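Alpha-n-acetylglucosaminidase family protein (Clostridium perfringens, PDB 4A42) probably binds carbohydrate as a family 32 carbohydrate-binding module of a multimodular family 89 alpha-N-acetylglucosaminidase. Local coordinates at residues N45-V56 with F134-K145; E72-I80 with A115-S123. One frame throughout, in Å; residues are numbered along the deposited sequence.

Contact 1 of 2, residues N45-V56 with F134-K145. With CA (calcium ion), chain C.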
loop_
_atom_site.group_PDB
_atom_site.type_symbol
_atom_site.label_atom_id
_atom_site.label_comp_id
_atom_site.label_asym_id
_atom_site.label_seq_id
_atom_site.Cartn_x
_atom_site.Cartn_y
_atom_site.Cartn_z
ATOM N N ASN A 45 -0.556 -9.669 7.176
ATOM C CA ASN A 45 0.701 -9.124 7.682
ATOM C C ASN A 45 0.876 -7.681 7.225
ATOM O O ASN A 45 1.677 -6.942 7.772
ATOM C CB ASN A 45 1.898 -9.963 7.229
ATOM C CG ASN A 45 1.963 -11.312 7.930
ATOM O OD1 ASN A 45 1.270 -11.543 8.921
ATOM N ND2 ASN A 45 2.809 -12.198 7.429
ATOM N N LEU A 46 0.118 -7.272 6.225
ATOM C CA LEU A 46 0.229 -5.898 5.736
ATOM C C LEU A 46 -0.378 -4.871 6.678
ATOM O O LEU A 46 -0.069 -3.681 6.589
ATOM C CB LEU A 46 -0.440 -5.761 4.368
ATOM C CG LEU A 46 0.256 -6.437 3.201
ATOM C CD1 LEU A 46 -0.699 -6.459 2.016
ATOM C CD2 LEU A 46 1.547 -5.688 2.860
ATOM N N ARG A 47 -1.246 -5.326 7.560
ATOM C CA ARG A 47 -1.941 -4.411 8.398
ATOM C C ARG A 47 -2.220 -4.960 9.801
ATOM O O ARG A 47 -3.262 -4.763 10.343
ATOM C CB ARG A 47 -3.217 -3.939 7.703
ATOM C CG ARG A 47 -3.970 -5.041 7.072
ATOM C CD ARG A 47 -5.084 -5.438 7.984
ATOM N NE ARG A 47 -6.122 -6.238 7.374
ATOM C CZ ARG A 47 -7.355 -5.816 7.175
ATOM N NH1 ARG A 47 -7.727 -4.604 7.508
ATOM N NH2 ARG A 47 -8.208 -6.627 6.643
ATOM N N ASP A 48 -1.219 -5.596 10.365
ATOM C CA ASP A 48 -1.323 -6.175 11.703
ATOM C C ASP A 48 -0.613 -5.359 12.779
ATOM O O ASP A 48 -0.584 -5.753 13.953
ATOM C CB ASP A 48 -0.844 -7.631 11.711
ATOM C CG ASP A 48 0.630 -7.765 11.422
ATOM O OD1 ASP A 48 1.257 -6.771 10.991
ATOM O OD2 ASP A 48 1.164 -8.871 11.626
ATOM N N GLY A 49 -0.052 -4.217 12.388
ATOM C CA GLY A 49 0.592 -3.326 13.339
ATOM C C GLY A 49 1.985 -3.753 13.768
ATOM O O GLY A 49 2.540 -3.187 14.702
ATOM N N ASN A 50 2.548 -4.749 13.088
ATOM C CA ASN A 50 3.867 -5.285 13.425
ATOM C C ASN A 50 4.773 -5.146 12.214
ATOM O O ASN A 50 4.558 -5.798 11.205
ATOM C CB ASN A 50 3.727 -6.759 13.829
ATOM C CG ASN A 50 5.042 -7.384 14.292
ATOM O OD1 ASN A 50 6.113 -7.018 13.832
ATOM N ND2 ASN A 50 4.951 -8.325 15.224
ATOM N N GLU A 51 5.791 -4.308 12.296
ATOM C CA GLU A 51 6.564 -3.991 11.094
ATOM C C GLU A 51 7.430 -5.143 10.613
ATOM O O GLU A 51 7.945 -5.106 9.495
ATOM C CB GLU A 51 7.435 -2.754 11.312
ATOM C CG GLU A 51 6.609 -1.483 11.353
ATOM C CD GLU A 51 7.456 -0.239 11.494
ATOM O OE1 GLU A 51 8.705 -0.355 11.547
ATOM O OE2 GLU A 51 6.862 0.852 11.553
ATOM N N ASN A 52 7.609 -6.139 11.470
ATOM C CA ASN A 52 8.423 -7.284 11.108
ATOM C C ASN A 52 7.681 -8.522 10.605
ATOM O O ASN A 52 8.307 -9.483 10.233
ATOM C CB ASN A 52 9.410 -7.645 12.214
ATOM C CG ASN A 52 10.619 -6.736 12.227
ATOM O OD1 ASN A 52 11.119 -6.333 11.206
ATOM N ND2 ASN A 52 11.087 -6.427 13.400
ATOM N N THR A 53 6.362 -8.464 10.554
ATOM C CA THR A 53 5.601 -9.531 9.923
ATOM C C THR A 53 5.378 -9.055 8.491
ATOM O O THR A 53 4.807 -8.007 8.265
ATOM C CB THR A 53 4.264 -9.807 10.611
ATOM O OG1 THR A 53 3.461 -8.631 10.620
ATOM C CG2 THR A 53 4.490 -10.311 12.046
ATOM N N LEU A 54 5.841 -9.856 7.545
ATOM C CA LEU A 54 5.933 -9.443 6.158
ATOM C C LEU A 54 4.989 -10.112 5.183
ATOM O O LEU A 54 4.600 -11.241 5.391
ATOM C CB LEU A 54 7.340 -9.707 5.668
ATOM C CG LEU A 54 8.442 -9.438 6.679
ATOM C CD1 LEU A 54 9.757 -9.863 6.089
ATOM C CD2 LEU A 54 8.477 -7.979 7.048
ATOM N N TRP A 55 4.645 -9.381 4.121
ATOM C CA TRP A 55 3.979 -9.947 2.965
ATOM C C TRP A 55 5.048 -10.005 1.875
ATOM O O TRP A 55 5.636 -9.005 1.524
ATOM C CB TRP A 55 2.780 -9.117 2.523
ATOM C CG TRP A 55 2.247 -9.508 1.162
ATOM C CD1 TRP A 55 1.500 -10.611 0.859
ATOM C CD2 TRP A 55 2.419 -8.794 -0.069
ATOM N NE1 TRP A 55 1.208 -10.626 -0.480
ATOM C CE2 TRP A 55 1.754 -9.519 -1.070
ATOM C CE3 TRP A 55 3.074 -7.610 -0.420
ATOM C CZ2 TRP A 55 1.723 -9.102 -2.389
ATOM C CZ3 TRP A 55 3.042 -7.203 -1.734
ATOM C CH2 TRP A 55 2.371 -7.943 -2.700
ATOM N N VAL A 56 5.316 -11.201 1.381
ATOM C CA VAL A 56 6.352 -11.414 0.397
ATOM C C VAL A 56 5.719 -12.035 -0.818
ATOM O O VAL A 56 5.425 -13.213 -0.824
ATOM C CB VAL A 56 7.393 -12.390 0.952
ATOM C CG1 VAL A 56 8.489 -12.632 -0.036
ATOM C CG2 VAL A 56 7.966 -11.871 2.255
ATOM N N PHE A 134 3.951 -2.912 -7.074
ATOM C CA PHE A 134 5.374 -3.016 -6.773
ATOM C C PHE A 134 6.104 -3.640 -7.945
ATOM O O PHE A 134 5.737 -4.713 -8.410
ATOM C CB PHE A 134 5.604 -3.841 -5.505
ATOM C CG PHE A 134 4.890 -3.301 -4.304
ATOM C CD1 PHE A 134 5.328 -2.142 -3.689
ATOM C CD2 PHE A 134 3.768 -3.937 -3.799
ATOM C CE1 PHE A 134 4.673 -1.625 -2.592
ATOM C CE2 PHE A 134 3.099 -3.423 -2.681
ATOM C CZ PHE A 134 3.559 -2.271 -2.075
ATOM N N ASN A 135 7.106 -2.936 -8.449
ATOM C CA ASN A 135 7.880 -3.443 -9.571
ATOM C C ASN A 135 9.358 -3.701 -9.326
ATOM O O ASN A 135 10.088 -3.921 -10.259
ATOM C CB ASN A 135 7.682 -2.602 -10.823
ATOM C CG ASN A 135 8.147 -1.200 -10.650
ATOM O OD1 ASN A 135 7.483 -0.417 -10.011
ATOM N ND2 ASN A 135 9.281 -0.861 -11.251
ATOM N N SER A 136 9.801 -3.633 -8.082
ATOM C CA SER A 136 11.172 -3.964 -7.771
ATOM C C SER A 136 11.306 -5.455 -7.458
ATOM O O SER A 136 10.331 -6.183 -7.419
ATOM C CB SER A 136 11.708 -3.115 -6.624
ATOM O OG SER A 136 10.719 -2.905 -5.658
ATOM N N GLU A 137 12.544 -5.880 -7.274
ATOM C CA GLU A 137 12.842 -7.231 -6.851
ATOM C C GLU A 137 12.913 -7.288 -5.326
ATOM O O GLU A 137 13.122 -6.292 -4.676
ATOM C CB GLU A 137 14.170 -7.666 -7.447
ATOM C CG GLU A 137 14.164 -7.769 -8.954
ATOM C CD GLU A 137 13.109 -8.736 -9.453
ATOM O OE1 GLU A 137 12.948 -9.787 -8.811
ATOM O OE2 GLU A 137 12.443 -8.461 -10.468
ATOM N N ASN A 138 12.892 -8.598 -4.865
ATOM C CA ASN A 138 12.851 -8.905 -3.431
ATOM C C ASN A 138 11.904 -8.030 -2.612
ATOM O O ASN A 138 12.264 -7.562 -1.531
ATOM C CB ASN A 138 14.257 -8.914 -2.801
ATOM C CG ASN A 138 15.034 -7.630 -3.047
ATOM O OD1 ASN A 138 14.748 -6.585 -2.455
ATOM N ND2 ASN A 138 16.045 -7.710 -3.906
ATOM N N VAL A 139 10.648 -7.893 -3.188
ATOM C CA VAL A 139 9.722 -7.106 -2.384
ATOM C C VAL A 139 9.295 -7.805 -1.102
ATOM O O VAL A 139 8.799 -8.907 -1.152
ATOM C CB VAL A 139 8.456 -6.805 -3.221
ATOM C CG1 VAL A 139 7.394 -6.133 -2.401
ATOM C CG2 VAL A 139 8.813 -5.952 -4.418
ATOM N N LYS A 140 9.465 -7.150 0.038
ATOM C CA LYS A 140 8.969 -7.685 1.296
ATOM C C LYS A 140 8.373 -6.522 2.063
ATOM O O LYS A 140 9.094 -5.685 2.544
ATOM C CB LYS A 140 10.102 -8.333 2.100
ATOM C CG LYS A 140 10.857 -9.371 1.311
ATOM C CD LYS A 140 11.933 -10.060 2.127
ATOM C CE LYS A 140 12.551 -11.176 1.313
ATOM N NZ LYS A 140 13.497 -11.996 2.080
ATOM N N ILE A 141 7.061 -6.489 2.193
ATOM C CA ILE A 141 6.406 -5.348 2.818
ATOM C C ILE A 141 6.027 -5.666 4.261
ATOM O O ILE A 141 5.254 -6.582 4.529
ATOM C CB ILE A 141 5.141 -4.947 2.014
ATOM C CG1 ILE A 141 5.488 -4.685 0.542
ATOM C CG2 ILE A 141 4.447 -3.734 2.656
ATOM C CD1 ILE A 141 6.513 -3.602 0.324
ATOM N N GLY A 142 6.592 -4.922 5.198
ATOM C CA GLY A 142 6.325 -5.162 6.603
ATOM C C GLY A 142 4.999 -4.600 7.063
ATOM O O GLY A 142 4.403 -5.136 7.993
ATOM N N GLU A 143 4.540 -3.525 6.432
ATOM C CA GLU A 143 3.319 -2.874 6.857
ATOM C C GLU A 143 2.956 -1.784 5.851
ATOM O O GLU A 143 3.842 -1.141 5.292
ATOM C CB GLU A 143 3.545 -2.237 8.232
ATOM C CG GLU A 143 2.272 -1.857 8.954
ATOM C CD GLU A 143 1.554 -3.026 9.638
ATOM O OE1 GLU A 143 2.028 -4.180 9.673
ATOM O OE2 GLU A 143 0.485 -2.769 10.176
ATOM N N ILE A 144 1.662 -1.598 5.617
ATOM C CA ILE A 144 1.169 -0.444 4.871
ATOM C C ILE A 144 0.193 0.298 5.763
ATOM O O ILE A 144 -0.778 -0.274 6.257
ATOM C CB ILE A 144 0.463 -0.851 3.565
ATOM C CG1 ILE A 144 1.491 -1.444 2.596
ATOM C CG2 ILE A 144 -0.246 0.349 2.930
ATOM C CD1 ILE A 144 0.879 -2.032 1.365
ATOM N N LYS A 145 0.493 1.551 6.016
ATOM C CA LYS A 145 -0.310 2.393 6.879
ATOM C C LYS A 145 -1.001 3.487 6.062
ATOM O O LYS A 145 -0.355 4.183 5.333
ATOM C CB LYS A 145 0.554 3.000 7.968
ATOM C CG LYS A 145 1.362 1.961 8.722
ATOM C CD LYS A 145 2.252 2.540 9.785
ATOM C CE LYS A 145 3.337 1.565 10.200
ATOM N NZ LYS A 145 4.382 2.119 11.117
HETATM CA CA CA C . 3.145 -6.408 9.475
#

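Contact 2 of 2, residues E72-I80 with A115-S123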
loop_
_atom_site.group_PDB
_atom_site.type_symbol
_atom_site.label_atom_id
_atom_site.label_comp_id
_atom_site.label_asym_id
_atom_site.label_seq_id
_atom_site.Cartn_x
_atom_site.Cartn_y
_atom_site.Cartn_z
ATOM N N GLU A 72 -15.922 5.810 0.841
ATOM C CA GLU A 72 -15.051 6.860 0.399
ATOM C C GLU A 72 -14.605 7.680 1.613
ATOM O O GLU A 72 -15.405 8.290 2.284
ATOM C CB GLU A 72 -15.709 7.705 -0.711
ATOM C CG GLU A 72 -16.295 6.878 -1.832
ATOM C CD GLU A 72 -16.968 7.677 -2.962
ATOM O OE1 GLU A 72 -16.811 8.904 -3.039
ATOM O OE2 GLU A 72 -17.616 7.010 -3.784
ATOM N N LYS A 73 -13.318 7.659 1.907
ATOM C CA LYS A 73 -12.776 8.319 3.084
ATOM C C LYS A 73 -11.687 9.326 2.815
ATOM O O LYS A 73 -11.059 9.265 1.777
ATOM C CB LYS A 73 -12.247 7.272 4.062
ATOM C CG LYS A 73 -13.279 6.299 4.498
ATOM C CD LYS A 73 -12.825 5.478 5.657
ATOM C CE LYS A 73 -13.934 4.619 6.152
ATOM N NZ LYS A 73 -13.584 4.074 7.444
ATOM N N ASP A 74 -11.457 10.243 3.742
ATOM C CA ASP A 74 -10.309 11.133 3.695
ATOM C C ASP A 74 -9.029 10.316 3.822
ATOM O O ASP A 74 -8.865 9.554 4.773
ATOM C CB ASP A 74 -10.314 12.118 4.862
ATOM C CG ASP A 74 -11.464 13.114 4.819
ATOM O OD1 ASP A 74 -12.156 13.247 3.781
ATOM O OD2 ASP A 74 -11.648 13.790 5.855
ATOM N N ILE A 75 -8.114 10.492 2.881
ATOM C CA ILE A 75 -6.794 9.893 3.003
ATOM C C ILE A 75 -5.776 11.021 3.001
ATOM O O ILE A 75 -5.672 11.760 2.018
ATOM C CB ILE A 75 -6.487 8.938 1.839
ATOM C CG1 ILE A 75 -7.502 7.791 1.795
ATOM C CG2 ILE A 75 -5.081 8.414 1.967
ATOM C CD1 ILE A 75 -7.534 7.071 0.472
ATOM N N SER A 76 -5.052 11.172 4.092
ATOM C CA SER A 76 -4.070 12.232 4.213
ATOM C C SER A 76 -2.612 11.842 3.939
ATOM O O SER A 76 -1.822 12.638 3.493
ATOM C CB SER A 76 -4.153 12.934 5.566
ATOM O OG SER A 76 -3.579 12.198 6.606
ATOM N N ALA A 77 -2.274 10.613 4.276
ATOM C CA ALA A 77 -0.892 10.169 4.157
ATOM C C ALA A 77 -0.796 8.659 4.153
ATOM O O ALA A 77 -1.667 7.970 4.681
ATOM C CB ALA A 77 -0.039 10.754 5.270
ATOM N N ILE A 78 0.272 8.152 3.537
ATOM C CA ILE A 78 0.487 6.719 3.426
ATOM C C ILE A 78 1.951 6.354 3.680
ATOM O O ILE A 78 2.859 6.950 3.088
ATOM C CB ILE A 78 0.055 6.191 2.032
ATOM C CG1 ILE A 78 -1.437 6.483 1.787
ATOM C CG2 ILE A 78 0.383 4.693 1.905
ATOM C CD1 ILE A 78 -1.898 6.291 0.346
ATOM N N ASP A 79 2.181 5.379 4.561
ATOM C CA ASP A 79 3.522 4.821 4.762
ATOM C C ASP A 79 3.598 3.388 4.249
ATOM O O ASP A 79 2.711 2.580 4.511
ATOM C CB ASP A 79 3.895 4.752 6.243
ATOM C CG ASP A 79 4.079 6.101 6.875
ATOM O OD1 ASP A 79 4.215 7.095 6.136
ATOM O OD2 ASP A 79 4.093 6.149 8.128
ATOM N N ILE A 80 4.690 3.063 3.569
ATOM C CA ILE A 80 4.987 1.688 3.195
ATOM C C ILE A 80 6.278 1.290 3.886
ATOM O O ILE A 80 7.328 1.879 3.641
ATOM C CB ILE A 80 5.178 1.522 1.678
ATOM C CG1 ILE A 80 3.958 2.049 0.927
ATOM C CG2 ILE A 80 5.444 0.044 1.319
ATOM C CD1 ILE A 80 4.204 2.264 -0.542
ATOM N N ALA A 115 13.845 2.797 4.737
ATOM C CA ALA A 115 13.141 1.796 5.532
ATOM C C ALA A 115 11.628 1.984 5.393
ATOM O O ALA A 115 10.872 1.012 5.296
ATOM C CB ALA A 115 13.570 1.892 7.006
ATOM N N VAL A 116 11.197 3.240 5.379
ATOM C CA VAL A 116 9.791 3.582 5.253
ATOM C C VAL A 116 9.625 4.575 4.113
ATOM O O VAL A 116 10.286 5.618 4.076
ATOM C CB VAL A 116 9.257 4.206 6.549
ATOM C CG1 VAL A 116 7.773 4.545 6.414
ATOM C CG2 VAL A 116 9.476 3.249 7.702
ATOM N N TYR A 117 8.748 4.241 3.177
ATOM C CA TYR A 117 8.398 5.161 2.098
ATOM C C TYR A 117 7.100 5.890 2.442
ATOM O O TYR A 117 6.003 5.335 2.335
ATOM C CB TYR A 117 8.320 4.425 0.747
ATOM C CG TYR A 117 9.649 3.857 0.334
ATOM C CD1 TYR A 117 10.054 2.596 0.764
ATOM C CD2 TYR A 117 10.531 4.590 -0.470
ATOM C CE1 TYR A 117 11.291 2.084 0.399
ATOM C CE2 TYR A 117 11.758 4.080 -0.838
ATOM C CZ TYR A 117 12.136 2.832 -0.409
ATOM O OH TYR A 117 13.363 2.322 -0.762
ATOM N N SER A 118 7.248 7.130 2.900
ATOM C CA SER A 118 6.103 7.947 3.284
ATOM C C SER A 118 5.685 8.854 2.133
ATOM O O SER A 118 6.531 9.338 1.363
ATOM C CB SER A 118 6.464 8.823 4.491
ATOM O OG SER A 118 6.954 8.049 5.576
ATOM N N ASN A 119 4.382 9.075 2.004
ATOM C CA ASN A 119 3.854 10.048 1.044
ATOM C C ASN A 119 2.677 10.815 1.623
ATOM O O ASN A 119 1.704 10.218 2.073
ATOM C CB ASN A 119 3.396 9.365 -0.248
ATOM C CG ASN A 119 4.548 8.862 -1.089
ATOM O OD1 ASN A 119 4.889 7.688 -1.044
ATOM N ND2 ASN A 119 5.160 9.754 -1.850
ATOM N N ILE A 120 2.753 12.142 1.589
ATOM C CA ILE A 120 1.645 12.998 2.041
ATOM C C ILE A 120 0.786 13.451 0.855
ATOM O O ILE A 120 1.300 13.999 -0.123
ATOM C CB ILE A 120 2.163 14.208 2.822
ATOM C CG1 ILE A 120 2.958 13.741 4.047
ATOM C CG2 ILE A 120 1.015 15.131 3.233
ATOM C CD1 ILE A 120 4.446 14.010 3.950
ATOM N N LEU A 121 -0.522 13.219 0.944
ATOM C CA LEU A 121 -1.414 13.475 -0.179
ATOM C C LEU A 121 -1.835 14.942 -0.236
ATOM O O LEU A 121 -1.812 15.643 0.777
ATOM C CB LEU A 121 -2.649 12.566 -0.122
ATOM C CG LEU A 121 -2.485 11.114 -0.576
ATOM C CD1 LEU A 121 -1.577 10.354 0.365
ATOM C CD2 LEU A 121 -3.837 10.413 -0.704
ATOM N N LYS A 122 -2.207 15.401 -1.427
ATOM C CA LYS A 122 -2.744 16.747 -1.586
ATOM C C LYS A 122 -3.943 16.910 -0.664
ATOM O O LYS A 122 -4.611 15.932 -0.325
ATOM C CB LYS A 122 -3.168 17.002 -3.034
ATOM N N SER A 123 -4.237 18.145 -0.262
ATOM C CA SER A 123 -5.381 18.386 0.589
ATOM C C SER A 123 -6.653 17.914 -0.095
ATOM O O SER A 123 -6.792 18.035 -1.302
ATOM C CB SER A 123 -5.471 19.868 0.933
ATOM O OG SER A 123 -6.671 20.179 1.616
HETATM O O HOH W 1 -5.748 14.446 1.771
HETATM O O HOH W 2 -2.582 15.323 3.401
HETATM O O HOH W 3 3.686 5.787 0.747
#

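Contact 1 of 2, residues N45-V56 with F134-K145
The calcium site of this F5/8 type C domain closes where segment 45-56 wraps round the start of strand 141-148: D48 OD1, T53 OG1, T53 O and the backbone O atoms of N45 and N50 meet G142 O and E143 OE1 on one calcium ion. The calcium lies 2.3 Å from G142 O and 2.5 Å from E143 OE1. The carboxylates of D48 and E143, one oxygen each on the metal, lie nearly coplanar, 16° apart. E143 bends at chi2 (79°) to reach it, and its OE2 accepts from G49 N at 2.7 Å; metal and G49 N together help to fix the carboxylate's rotation. T53 OG1 gives its proton to the syn lone pair of D48 OD2, 2.5 Å away, so one calcium ligand steadies another. K145 NZ takes the anti lone pair of E51 OE2 in a salt bridge of 2.8 Å. W55 and I141 form a single antiparallel hydrogen-bonded bridge, W55 N to I141 O at 2.9 Å and I141 N back to W55 O. The indole edge of W55 meets I141 CG1, while L46 CD2 presses on I141 CG2 at 3.5 Å. Such a calcium site is typical of the family 32 beta-sandwich.

Contact 2 of 2, residues E72-I80 with A115-S123
I80 and Y117 trade two backbone hydrogen bonds, as do I78 and N119, making strands 77-82 and 116-120 an antiparallel pair at the edge of the four-stranded sheet of the beta-sandwich. The axes of 77-80 and 116-120 come within 4.5 Å, their directions 169° apart. N119 N meets I78 O nearly head-on, at a C=O...N angle of 160°, whereas I80 N approaches Y117 O from above the carbonyl plane. The non-hydrogen-bonded pairs, A77 with I120 and D79 with S118, alternate with them, and their side chains share the face opposite to that of I78, I80, Y117 and N119. There D79 CB packs on V116 CG1 at 3.9 Å, and S118 OG lies 3.0 Å from D79 OD1, a hydrogen bond that is not settled. D79 OD2 is held by Y147 OH of strand 141-148.

On the face of I78 and I80, L121 takes over where the strand pairing ends. Its CD2 reaches I75 CG2 at 3.6 Å and its CD1 meets I78 CD1 at 4.1 Å. CG lies beside the backbone N (chi1 -78°), and one methyl goes to each isoleucine. Farther out, F132 and V130 of strand 126-134 pack against I78 and I75. N119 OD1 is bonded by Y90 OH, and Y117 OH is bonded to E112 O. S76 and A77 together face Y147 in a classic beta bulge on the other edge of strand 77-82. Beside it, S76 O accepts from L121 N, and one water donates both to S76 O and to L121 O, each at 2.8 Å.

Strands 141-148 and 77-82 are neighbours in one antiparallel sheet, so contact 1 and contact 2 join through it, their centres about 16 Å apart. K145 N probably hydrogen-bonds to D79 O at 2.9 Å, and I141 CD1 packs on I80 CG2 at 3.9 Å. Strand 77-82 thus carries strand 116-120 on one side and the calcium-binding strand on the other. The metal belongs to contact 1 alone; in contact 2 the side chain of I80 is about 11 Å from the calcium ion. Along the chain, contact 2 is nested inside the loop that contact 1 closes, so the calcium site ties an early loop to the last strand.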